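Local coordinates for RNA methyltransferase, TrmH family (Porphyromonas gingivalis, PDB 2I6D), which probably binds RNA and transfers a methyl group to it, as a putative knotted methyltransferase of the TrmH (SPOUT) family, at residues Leu121-Asp125 with Met151-Val157; Trp126-Arg130 with Cys250-Arg254; Ala95-Pro99 with Gln158-Leu162; Asn116-Ile120 with Asn241-Thr246. One frame throughout, in Å; residues are numbered along the deposited sequence.

Contact 1: Leu121-Asp125 with Met151-Val157; sequences LRTAD and MGALARV
Leu121-Asp125 is one helical turn in the middle of helix 114-127, closed by Asp125 N to Leu121 O at 3.0 Å. It packs on Met151-Val157, a loop that coils with helical backbone angles at 153-155, Val157 N bonding to Ala153 O at 2.8 Å; its Ala153 CA lies nearest the helix, 5.5 Å from Asp125 CA. Leu121 (rotamer mt) sets CB 4.1 Å from Ala153 CB, CD1 4.0 Å from Leu154 CD2 and CD2 4.2 Å from Val157 CG1. Its carbonyl O lies 3.4 Å from the Ala153 methyl CB. Arg122, extended through chi2 (mt), lays a guanidinium face against Met151, a selenomethionine, with NE 3.5 Å from CG. Ala124 CB is 4.3 Å from Val157 CG2. Asp125, chi1 t, covers Ala153 (CB-CB 3.8 Å) and closes a two-pronged salt bridge: Arg156 NE donates to OD1 at 2.9 Å and NH2 to OD2 at 3.0 Å, both almost linear. A water donates to Asp125 OD2 (2.6 Å) and Met151 O (3.2 Å). Gly152, at phi 84°, turns the chain where a CB would strike the preceding carbonyl. Arg122 is the arginine that ends the NxGxxxR motif of SpoU methylases, which begins at Asn116. Ala124 and Val157 also rest on Val132 of strand 131-134, Leu121 touches Val146 of helix 144-148, and Arg156 NH1 reaches Glu38 of helix 33-39, tying this packing to the N-terminal part of the chain.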
loop_
_atom_site.group_PDB
_atom_site.type_symbol
_atom_site.label_atom_id
_atom_site.label_comp_id
_atom_site.label_asym_id
_atom_site.label_seq_id
_atom_site.Cartn_x
_atom_site.Cartn_y
_atom_site.Cartn_z
ATOM N N LEU A 121 1.916 -4.583 2.001
ATOM C CA LEU A 121 2.281 -4.196 0.633
ATOM C C LEU A 121 3.498 -4.971 0.112
ATOM O O LEU A 121 3.536 -5.357 -1.054
ATOM C CB LEU A 121 2.528 -2.683 0.513
ATOM C CG LEU A 121 1.294 -1.780 0.656
ATOM C CD1 LEU A 121 1.748 -0.307 0.616
ATOM C CD2 LEU A 121 0.277 -2.073 -0.471
ATOM N N ARG A 122 4.534 -5.116 0.949
ATOM C CA ARG A 122 5.731 -5.865 0.548
ATOM C C ARG A 122 5.420 -7.338 0.306
ATOM O O ARG A 122 5.950 -7.952 -0.641
ATOM C CB ARG A 122 6.845 -5.723 1.587
ATOM C CG ARG A 122 7.315 -4.283 1.730
ATOM C CD ARG A 122 8.404 -4.107 2.786
ATOM N NE ARG A 122 9.387 -5.169 2.666
ATOM C CZ ARG A 122 10.451 -5.326 3.447
ATOM N NH1 ARG A 122 10.718 -4.465 4.428
ATOM N NH2 ARG A 122 11.255 -6.356 3.236
ATOM N N THR A 123 4.579 -7.914 1.158
ATOM C CA THR A 123 4.132 -9.298 0.972
ATOM C C THR A 123 3.339 -9.464 -0.326
ATOM O O THR A 123 3.586 -10.390 -1.086
ATOM C CB THR A 123 3.261 -9.757 2.161
ATOM O OG1 THR A 123 4.112 -9.970 3.290
ATOM C CG2 THR A 123 2.504 -11.078 1.826
ATOM N N ALA A 124 2.399 -8.552 -0.574
ATOM C CA ALA A 124 1.615 -8.542 -1.812
ATOM C C ALA A 124 2.556 -8.480 -3.033
ATOM O O ALA A 124 2.404 -9.233 -3.989
ATOM C CB ALA A 124 0.642 -7.338 -1.806
ATOM N N ASP A 125 3.561 -7.617 -2.981
ATOM C CA ASP A 125 4.512 -7.522 -4.069
ATOM C C ASP A 125 5.296 -8.819 -4.235
ATOM O O ASP A 125 5.448 -9.298 -5.370
ATOM C CB ASP A 125 5.458 -6.320 -3.887
ATOM C CG ASP A 125 6.299 -6.045 -5.113
ATOM O OD1 ASP A 125 5.867 -6.303 -6.258
ATOM O OD2 ASP A 125 7.415 -5.556 -4.937
HETATM N N MSE A 151 9.412 -0.629 0.128
HETATM C CA MSE A 151 10.390 -1.446 -0.625
HETATM C C MSE A 151 10.113 -1.487 -2.134
HETATM O O MSE A 151 10.427 -2.477 -2.801
HETATM C CB MSE A 151 10.447 -2.891 -0.091
HETATM C CG MSE A 151 11.663 -3.250 0.755
HETATM SE SE MSE A 151 12.612 -4.930 0.232
HETATM C CE MSE A 151 11.265 -5.845 -0.858
ATOM N N GLY A 152 9.513 -0.420 -2.662
ATOM C CA GLY A 152 9.186 -0.354 -4.081
ATOM C C GLY A 152 7.875 -1.009 -4.459
ATOM O O GLY A 152 7.551 -1.098 -5.644
ATOM N N ALA A 153 7.107 -1.465 -3.466
ATOM C CA ALA A 153 5.898 -2.250 -3.780
ATOM C C ALA A 153 4.862 -1.467 -4.620
ATOM O O ALA A 153 4.100 -2.060 -5.419
ATOM C CB ALA A 153 5.254 -2.796 -2.514
ATOM N N LEU A 154 4.845 -0.148 -4.460
ATOM C CA LEU A 154 3.892 0.686 -5.195
ATOM C C LEU A 154 4.191 0.793 -6.691
ATOM O O LEU A 154 3.359 1.289 -7.460
ATOM C CB LEU A 154 3.771 2.073 -4.558
ATOM C CG LEU A 154 3.385 2.008 -3.072
ATOM C CD1 LEU A 154 3.606 3.342 -2.371
ATOM C CD2 LEU A 154 1.930 1.528 -2.896
ATOM N N ALA A 155 5.345 0.302 -7.115
ATOM C CA ALA A 155 5.618 0.173 -8.539
ATOM C C ALA A 155 4.728 -0.873 -9.205
ATOM O O ALA A 155 4.428 -0.766 -10.397
ATOM C CB ALA A 155 7.105 -0.140 -8.782
ATOM N N ARG A 156 4.319 -1.900 -8.456
ATOM C CA ARG A 156 3.640 -3.011 -9.059
ATOM C C ARG A 156 2.325 -3.357 -8.392
ATOM O O ARG A 156 1.548 -4.105 -8.963
ATOM C CB ARG A 156 4.523 -4.241 -9.055
ATOM C CG ARG A 156 5.576 -4.258 -10.145
ATOM C CD ARG A 156 6.604 -5.340 -9.824
ATOM N NE ARG A 156 7.205 -5.065 -8.525
ATOM C CZ ARG A 156 8.244 -4.263 -8.348
ATOM N NH1 ARG A 156 8.809 -3.665 -9.398
ATOM N NH2 ARG A 156 8.718 -4.056 -7.123
ATOM N N VAL A 157 2.098 -2.849 -7.186
ATOM C CA VAL A 157 0.862 -3.146 -6.439
ATOM C C VAL A 157 0.020 -1.867 -6.466
ATOM O O VAL A 157 0.434 -0.808 -5.941
ATOM C CB VAL A 157 1.144 -3.612 -4.982
ATOM C CG1 VAL A 157 -0.175 -3.893 -4.247
ATOM C CG2 VAL A 157 2.073 -4.849 -4.964
HETATM O O HOH W 1 8.463 -4.955 -2.588
#

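Contact 2: Trp126-Arg130 with Cys250-Arg254; sequences WFGIR and CSEWR
Phe127 lays one face of its ring over the backbone of the opposing helix: Ser251 CA sits 4.2 Å from the ring centroid and 26° off the normal, a CH-pi contact, while Phe127 CD2 lies 3.8 Å from Cys250 CB. Rotamer m at chi1 (-71°) with chi2 -70° delivers the ring, and the CA atoms of Phe127 and Cys250 are 6.8 Å apart, the closest pair. The ring also meets the aliphatic start of Arg254, CD1 to CB 4.0 Å. Trp126-Arg130 runs from the last turn of helix 114-127 into a loop, and Gly128, at phi 86° and psi 24°, completes a Schellman motif there; an ideal CB at this position would come within 3.2 Å of Arg254 NH1. Cys250-Arg254 stays regular helix, with Arg254 N to Cys250 O 2.9 Å. Arg254 (chi1 t, chi2 and chi3 p) curls back so that NH1 donates to Phe127 O at 2.7 Å; NE adds a weak bond to the same oxygen at 3.3 Å. This arginine thus occupies a carbonyl at the helix C-terminus. Beyond the Schellman turn, Ile129 CD1 reaches Cys250 SG at 4.0 Å. The guanidinium of Arg254 makes a cation-pi contact with Phe197, on which Ile129 also packs, and Ile129 points on to Leu104 and Leu106, so the C-terminal ends of helices 114-127 and 242-255 meet over strand 104-109.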
loop_
_atom_site.group_PDB
_atom_site.type_symbol
_atom_site.label_atom_id
_atom_site.label_comp_id
_atom_site.label_asym_id
_atom_site.label_seq_id
_atom_site.Cartn_x
_atom_site.Cartn_y
_atom_site.Cartn_z
ATOM N N TRP A 126 5.807 -9.365 -3.131
ATOM C CA TRP A 126 6.590 -10.610 -3.163
ATOM C C TRP A 126 5.829 -11.734 -3.901
ATOM O O TRP A 126 6.407 -12.466 -4.710
ATOM C CB TRP A 126 6.926 -11.074 -1.725
ATOM C CG TRP A 126 7.941 -12.197 -1.690
ATOM C CD1 TRP A 126 7.710 -13.552 -1.752
ATOM C CD2 TRP A 126 9.352 -12.034 -1.615
ATOM N NE1 TRP A 126 8.903 -14.237 -1.711
ATOM C CE2 TRP A 126 9.928 -13.328 -1.628
ATOM C CE3 TRP A 126 10.191 -10.911 -1.528
ATOM C CZ2 TRP A 126 11.305 -13.528 -1.548
ATOM C CZ3 TRP A 126 11.560 -11.110 -1.468
ATOM C CH2 TRP A 126 12.102 -12.414 -1.474
ATOM N N PHE A 127 4.541 -11.888 -3.576
ATOM C CA PHE A 127 3.735 -13.000 -4.119
ATOM C C PHE A 127 2.980 -12.660 -5.412
ATOM O O PHE A 127 2.303 -13.520 -6.014
ATOM C CB PHE A 127 2.791 -13.507 -3.047
ATOM C CG PHE A 127 3.518 -14.262 -1.952
ATOM C CD1 PHE A 127 4.088 -15.514 -2.216
ATOM C CD2 PHE A 127 3.699 -13.680 -0.699
ATOM C CE1 PHE A 127 4.802 -16.215 -1.229
ATOM C CE2 PHE A 127 4.379 -14.393 0.313
ATOM C CZ PHE A 127 4.938 -15.640 0.033
ATOM N N GLY A 128 3.086 -11.413 -5.837
ATOM C CA GLY A 128 2.560 -10.987 -7.149
ATOM C C GLY A 128 1.081 -10.599 -7.103
ATOM O O GLY A 128 0.384 -10.654 -8.131
ATOM N N ILE A 129 0.592 -10.216 -5.916
ATOM C CA ILE A 129 -0.736 -9.619 -5.790
ATOM C C ILE A 129 -0.790 -8.295 -6.571
ATOM O O ILE A 129 0.093 -7.450 -6.430
ATOM C CB ILE A 129 -1.084 -9.320 -4.283
ATOM C CG1 ILE A 129 -1.166 -10.622 -3.460
ATOM C CG2 ILE A 129 -2.339 -8.396 -4.151
ATOM C CD1 ILE A 129 -2.504 -11.171 -3.192
ATOM N N ARG A 130 -1.779 -8.118 -7.432
ATOM C CA ARG A 130 -1.813 -6.906 -8.254
ATOM C C ARG A 130 -2.607 -5.759 -7.688
ATOM O O ARG A 130 -2.424 -4.599 -8.120
ATOM C CB ARG A 130 -2.326 -7.247 -9.654
ATOM C CG ARG A 130 -1.293 -8.114 -10.414
ATOM C CD ARG A 130 -1.961 -8.946 -11.450
ATOM N NE ARG A 130 -2.510 -8.131 -12.527
ATOM C CZ ARG A 130 -2.652 -8.565 -13.769
ATOM N NH1 ARG A 130 -2.260 -9.797 -14.065
ATOM N NH2 ARG A 130 -3.159 -7.775 -14.709
ATOM N N CYS A 250 -1.330 -15.586 1.665
ATOM C CA CYS A 250 -0.724 -15.432 0.330
ATOM C C CYS A 250 0.208 -16.551 -0.069
ATOM O O CYS A 250 0.155 -17.020 -1.239
ATOM C CB CYS A 250 0.014 -14.099 0.216
ATOM S SG CYS A 250 -1.106 -12.719 0.252
ATOM N N SER A 251 1.078 -16.979 0.855
ATOM C CA SER A 251 2.008 -18.089 0.584
ATOM C C SER A 251 1.233 -19.317 0.156
ATOM O O SER A 251 1.513 -19.911 -0.881
ATOM C CB SER A 251 2.912 -18.414 1.794
ATOM O OG SER A 251 3.523 -19.703 1.666
ATOM N N GLU A 252 0.233 -19.678 0.949
ATOM C CA GLU A 252 -0.549 -20.872 0.686
ATOM C C GLU A 252 -1.314 -20.772 -0.651
ATOM O O GLU A 252 -1.388 -21.744 -1.413
ATOM C CB GLU A 252 -1.497 -21.080 1.872
ATOM C CG GLU A 252 -2.341 -22.282 1.888
ATOM C CD GLU A 252 -1.597 -23.630 1.767
ATOM O OE1 GLU A 252 -0.352 -23.766 1.926
ATOM O OE2 GLU A 252 -2.323 -24.579 1.491
ATOM N N TRP A 253 -1.867 -19.589 -0.936
ATOM C CA TRP A 253 -2.564 -19.348 -2.206
ATOM C C TRP A 253 -1.597 -19.610 -3.364
ATOM O O TRP A 253 -1.954 -20.266 -4.331
ATOM C CB TRP A 253 -3.060 -17.904 -2.286
ATOM C CG TRP A 253 -4.511 -17.758 -2.664
ATOM C CD1 TRP A 253 -5.050 -17.743 -3.934
ATOM C CD2 TRP A 253 -5.590 -17.501 -1.770
ATOM N NE1 TRP A 253 -6.413 -17.504 -3.867
ATOM C CE2 TRP A 253 -6.765 -17.367 -2.551
ATOM C CE3 TRP A 253 -5.687 -17.402 -0.366
ATOM C CZ2 TRP A 253 -8.014 -17.111 -1.983
ATOM C CZ3 TRP A 253 -6.925 -17.133 0.193
ATOM C CH2 TRP A 253 -8.070 -16.996 -0.618
ATOM N N ARG A 254 -0.377 -19.089 -3.242
ATOM C CA ARG A 254 0.678 -19.246 -4.276
ATOM C C ARG A 254 1.266 -20.664 -4.371
ATOM O O ARG A 254 1.523 -21.189 -5.475
ATOM C CB ARG A 254 1.779 -18.202 -4.024
ATOM C CG ARG A 254 3.044 -18.330 -4.928
ATOM C CD ARG A 254 2.716 -18.133 -6.384
ATOM N NE ARG A 254 2.422 -16.746 -6.751
ATOM C CZ ARG A 254 1.818 -16.391 -7.880
ATOM N NH1 ARG A 254 1.610 -15.100 -8.151
ATOM N NH2 ARG A 254 1.424 -17.328 -8.759
#

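Contact 3: Ala95-Pro99 with Gln158-Leu162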
loop_
_atom_site.group_PDB
_atom_site.type_symbol
_atom_site.label_atom_id
_atom_site.label_comp_id
_atom_site.label_asym_id
_atom_site.label_seq_id
_atom_site.Cartn_x
_atom_site.Cartn_y
_atom_site.Cartn_z
ATOM N N ALA A 95 -5.207 8.965 -10.021
ATOM C CA ALA A 95 -6.560 9.447 -10.130
ATOM C C ALA A 95 -7.435 8.362 -9.536
ATOM O O ALA A 95 -7.773 7.396 -10.228
ATOM C CB ALA A 95 -6.911 9.703 -11.590
ATOM N N GLU A 96 -7.784 8.531 -8.254
ATOM C CA GLU A 96 -8.424 7.481 -7.434
ATOM C C GLU A 96 -9.338 6.506 -8.188
ATOM O O GLU A 96 -10.418 6.872 -8.662
ATOM C CB GLU A 96 -9.119 8.077 -6.207
ATOM C CG GLU A 96 -9.306 7.083 -5.061
ATOM C CD GLU A 96 -9.404 7.758 -3.702
ATOM O OE1 GLU A 96 -10.515 7.770 -3.123
ATOM O OE2 GLU A 96 -8.374 8.275 -3.214
ATOM N N PRO A 97 -8.898 5.242 -8.282
ATOM C CA PRO A 97 -9.533 4.328 -9.219
ATOM C C PRO A 97 -10.760 3.595 -8.661
ATOM O O PRO A 97 -10.913 3.450 -7.441
ATOM C CB PRO A 97 -8.409 3.341 -9.535
ATOM C CG PRO A 97 -7.613 3.261 -8.241
ATOM C CD PRO A 97 -7.804 4.595 -7.529
ATOM N N GLU A 98 -11.641 3.191 -9.569
ATOM C CA GLU A 98 -12.597 2.146 -9.284
ATOM C C GLU A 98 -11.792 0.953 -8.758
ATOM O O GLU A 98 -10.681 0.687 -9.252
ATOM C CB GLU A 98 -13.298 1.725 -10.572
ATOM C CG GLU A 98 -14.766 1.965 -10.614
ATOM C CD GLU A 98 -15.480 1.436 -9.400
ATOM O OE1 GLU A 98 -15.413 0.199 -9.141
ATOM O OE2 GLU A 98 -16.111 2.275 -8.716
ATOM N N PRO A 99 -12.302 0.264 -7.723
ATOM C CA PRO A 99 -11.597 -0.967 -7.347
ATOM C C PRO A 99 -11.705 -2.009 -8.459
ATOM O O PRO A 99 -12.771 -2.165 -9.064
ATOM C CB PRO A 99 -12.363 -1.448 -6.114
ATOM C CG PRO A 99 -13.695 -0.812 -6.206
ATOM C CD PRO A 99 -13.456 0.526 -6.846
ATOM N N GLN A 158 -1.133 -1.946 -7.131
ATOM C CA GLN A 158 -2.036 -0.800 -7.200
ATOM C C GLN A 158 -2.929 -0.716 -5.955
ATOM O O GLN A 158 -3.705 -1.643 -5.683
ATOM C CB GLN A 158 -2.935 -0.823 -8.446
ATOM C CG GLN A 158 -3.853 0.438 -8.488
ATOM C CD GLN A 158 -4.979 0.381 -9.519
ATOM O OE1 GLN A 158 -5.919 -0.426 -9.412
ATOM N NE2 GLN A 158 -4.919 1.280 -10.496
ATOM N N PRO A 159 -2.821 0.384 -5.191
ATOM C CA PRO A 159 -3.629 0.459 -3.983
ATOM C C PRO A 159 -4.905 1.270 -4.200
ATOM O O PRO A 159 -4.858 2.294 -4.885
ATOM C CB PRO A 159 -2.685 1.119 -2.997
ATOM C CG PRO A 159 -1.855 2.099 -3.877
ATOM C CD PRO A 159 -1.863 1.502 -5.307
ATOM N N THR A 160 -6.025 0.840 -3.623
ATOM C CA THR A 160 -7.297 1.486 -3.914
ATOM C C THR A 160 -8.037 1.798 -2.632
ATOM O O THR A 160 -8.595 0.915 -2.025
ATOM C CB THR A 160 -8.199 0.622 -4.853
ATOM O OG1 THR A 160 -7.507 0.379 -6.089
ATOM C CG2 THR A 160 -9.507 1.368 -5.181
ATOM N N PRO A 161 -8.024 3.073 -2.204
ATOM C CA PRO A 161 -8.896 3.431 -1.074
ATOM C C PRO A 161 -10.363 3.273 -1.484
ATOM O O PRO A 161 -10.772 3.795 -2.532
ATOM C CB PRO A 161 -8.554 4.907 -0.820
ATOM C CG PRO A 161 -7.223 5.122 -1.528
ATOM C CD PRO A 161 -7.217 4.213 -2.688
ATOM N N LEU A 162 -11.162 2.575 -0.687
ATOM C CA LEU A 162 -12.547 2.334 -1.062
ATOM C C LEU A 162 -13.467 3.399 -0.503
ATOM O O LEU A 162 -13.233 3.895 0.595
ATOM C CB LEU A 162 -13.033 0.958 -0.596
ATOM C CG LEU A 162 -12.317 -0.303 -1.086
ATOM C CD1 LEU A 162 -13.025 -1.531 -0.566
ATOM C CD2 LEU A 162 -12.308 -0.342 -2.597
HETATM O O HOH W 2 -12.382 3.677 -5.196
#
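Pro97 has the most surface covered here, 63 Å², and its pyrrolidine ring faces the edge of strand 158-161. Its CG lies 3.6 Å from Thr160 OG1 and 4.0 Å from Gln158 NE2, while its carbonyl O approaches Thr160 CG2 at 3.4 Å. Thr160, with chi1 near -60°, is the strand's main contribution: the same CG2 methyl also packs against Pro99 CA at 3.8 Å, and the Pro99 and Thr160 CA atoms, 6.0 Å apart, are the closest such pair. The two segments do not pair as strands; their end-to-end directions differ by 86°, so the 95-99 chain crosses the strand almost at right angles and meets it through side chains. This chain is the connection between strand 87-92 of the smaller mixed sheet and strand 104-109 of the parallel sheet of the SPOUT fold, and strand 158-161 is an outermost strand of that sheet, hydrogen-bonded on its inner side to strand 131-134. Pro97 and Pro99, like Pro159 and Pro161 in the strand, have no N-H for strand pairing. Pro161, the third large contributor, meets the acidic end of Glu96, OE2 lying 3.8 Å from its CG. A water donates to Pro97 O at 2.7 Å and to Pro161 O at 3.1 Å, joining the two backbones through solvent. Further along, Pro99 CB touches Leu162 CD2 at 3.7 Å, and the Pro99 and Thr160 side chains both rest on Trp133.

Contact 4: Asn116-Ile120 with Asn241-Thr246; sequences NVGTI and NVAIAT. With ACY (acetic acid), chain B.
Two asparagine amides join the N-terminal ends of two almost parallel helices: Asn241 ND2 donates to Asn116 OD1 at 3.2 Å, nearly linearly. Asn241 is the N-cap of helix 242-255; its OD1 accepts from Ile244 N at 3.2 Å and, weakly, from Ala243 N at 2.8 Å. Asn116, chi1 m, turns ND2 to an acetate, donating to its O at 3.0 Å; Asp113 N binds the same molecule, probably acquired from the crystallisation liquor. The axes of 116-120 and 242-246 run 14° apart and 9.0 Å distant, with Ile120 and Ala243 CA 5.4 Å apart. Ala243 CB fits against Thr119 CG2 at 3.7 Å and Ile120 CG1 at 4.0 Å. Ile120 (mt) also sets CG1 3.7 Å from Thr246 OG1 and CD1 4.2 Å from Val242 CG2, above Leu106 and Leu108 of strand 104-109. Asn116 and Gly118 belong to the NxGxxxR motif, and Asn241 to the SLN motif preceding the last helix, two signatures brought together in the knotted SpoU methylase fold.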
loop_
_atom_site.group_PDB
_atom_site.type_symbol
_atom_site.label_atom_id
_atom_site.label_comp_id
_atom_site.label_asym_id
_atom_site.label_seq_id
_atom_site.Cartn_x
_atom_site.Cartn_y
_atom_site.Cartn_z
ATOM N N ASN A 116 2.097 -2.279 9.707
ATOM C CA ASN A 116 1.393 -3.443 9.186
ATOM C C ASN A 116 1.046 -3.265 7.705
ATOM O O ASN A 116 1.225 -4.203 6.914
ATOM C CB ASN A 116 0.122 -3.748 10.001
ATOM C CG ASN A 116 0.439 -4.297 11.386
ATOM O OD1 ASN A 116 1.519 -4.835 11.615
ATOM N ND2 ASN A 116 -0.490 -4.132 12.330
ATOM N N VAL A 117 0.586 -2.064 7.321
ATOM C CA VAL A 117 0.170 -1.856 5.931
ATOM C C VAL A 117 1.375 -1.963 4.998
ATOM O O VAL A 117 1.300 -2.625 3.960
ATOM C CB VAL A 117 -0.623 -0.528 5.716
ATOM C CG1 VAL A 117 -0.826 -0.243 4.216
ATOM C CG2 VAL A 117 -2.005 -0.581 6.436
ATOM N N GLY A 118 2.494 -1.350 5.390
ATOM C CA GLY A 118 3.740 -1.452 4.628
ATOM C C GLY A 118 4.195 -2.889 4.460
ATOM O O GLY A 118 4.627 -3.296 3.371
ATOM N N THR A 119 4.178 -3.637 5.558
ATOM C CA THR A 119 4.569 -5.041 5.503
ATOM C C THR A 119 3.661 -5.811 4.541
ATOM O O THR A 119 4.141 -6.663 3.781
ATOM C CB THR A 119 4.573 -5.672 6.901
ATOM O OG1 THR A 119 5.491 -4.938 7.728
ATOM C CG2 THR A 119 5.006 -7.140 6.844
ATOM N N ILE A 120 2.361 -5.557 4.623
ATOM C CA ILE A 120 1.379 -6.206 3.745
ATOM C C ILE A 120 1.653 -5.861 2.286
ATOM O O ILE A 120 1.611 -6.751 1.433
ATOM C CB ILE A 120 -0.079 -5.896 4.155
ATOM C CG1 ILE A 120 -0.402 -6.713 5.404
ATOM C CG2 ILE A 120 -1.073 -6.260 3.018
ATOM C CD1 ILE A 120 -1.589 -6.120 6.233
ATOM N N ASN A 241 -0.808 -11.466 14.278
ATOM C CA ASN A 241 -0.665 -10.142 13.686
ATOM C C ASN A 241 -1.231 -10.179 12.243
ATOM O O ASN A 241 -1.087 -11.182 11.550
ATOM C CB ASN A 241 0.822 -9.760 13.718
ATOM C CG ASN A 241 1.122 -8.512 12.898
ATOM O OD1 ASN A 241 1.303 -8.593 11.694
ATOM N ND2 ASN A 241 1.143 -7.350 13.551
ATOM N N VAL A 242 -1.900 -9.109 11.804
ATOM C CA VAL A 242 -2.552 -9.135 10.486
ATOM C C VAL A 242 -1.566 -9.328 9.318
ATOM O O VAL A 242 -1.896 -9.974 8.339
ATOM C CB VAL A 242 -3.451 -7.866 10.254
ATOM C CG1 VAL A 242 -2.621 -6.594 10.331
ATOM C CG2 VAL A 242 -4.187 -7.969 8.907
ATOM N N ALA A 243 -0.370 -8.753 9.411
ATOM C CA ALA A 243 0.593 -8.902 8.317
ATOM C C ALA A 243 1.112 -10.353 8.286
ATOM O O ALA A 243 1.401 -10.906 7.224
ATOM C CB ALA A 243 1.752 -7.900 8.495
ATOM N N ILE A 244 1.303 -10.941 9.466
ATOM C CA ILE A 244 1.709 -12.347 9.563
ATOM C C ILE A 244 0.646 -13.240 8.919
ATOM O O ILE A 244 0.965 -14.118 8.094
ATOM C CB ILE A 244 1.975 -12.757 11.046
ATOM C CG1 ILE A 244 3.199 -12.008 11.604
ATOM C CG2 ILE A 244 2.083 -14.293 11.222
ATOM C CD1 ILE A 244 4.567 -12.451 10.949
ATOM N N ALA A 245 -0.621 -13.015 9.277
ATOM C CA ALA A 245 -1.710 -13.792 8.726
ATOM C C ALA A 245 -1.760 -13.605 7.207
ATOM O O ALA A 245 -1.942 -14.569 6.462
ATOM C CB ALA A 245 -3.065 -13.373 9.371
ATOM N N THR A 246 -1.556 -12.371 6.750
ATOM C CA THR A 246 -1.570 -12.100 5.307
ATOM C C THR A 246 -0.495 -12.908 4.558
ATOM O O THR A 246 -0.749 -13.452 3.485
ATOM C CB THR A 246 -1.365 -10.582 5.054
ATOM O OG1 THR A 246 -2.420 -9.855 5.681
ATOM C CG2 THR A 246 -1.335 -10.255 3.557
HETATM C C ACY B . -3.837 -3.132 12.739
HETATM O O ACY B . -3.102 -2.613 11.927
HETATM O OXT ACY B . -3.652 -4.275 13.300
HETATM C CH3 ACY B . -5.037 -2.295 13.027
#

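Overall arrangement
Segment 95-99 comes first; contact 1 nests inside the loops closed by contacts 3 and 4, and contact 2 crosses all three. Helix 114-127 carries contact 4 on 116-120, contact 1 on 121-125 and contact 2 at its C-terminal end and following turn. Contacts 4 and 2 use both ends of helix 242-255, centres about 13 Å apart; contact 1 uses another side of 114-127. The centre of contact 3 is about 15 Å from contact 1's and about 20 Å from those of 2 and 4; Arg130 O to Gln158 N, 3.1 Å, links it to contact 2. Contacts 1, 2 and 4 gather distant sequence round one helix; contact 3 ties the inter-sheet connection to the edge strand.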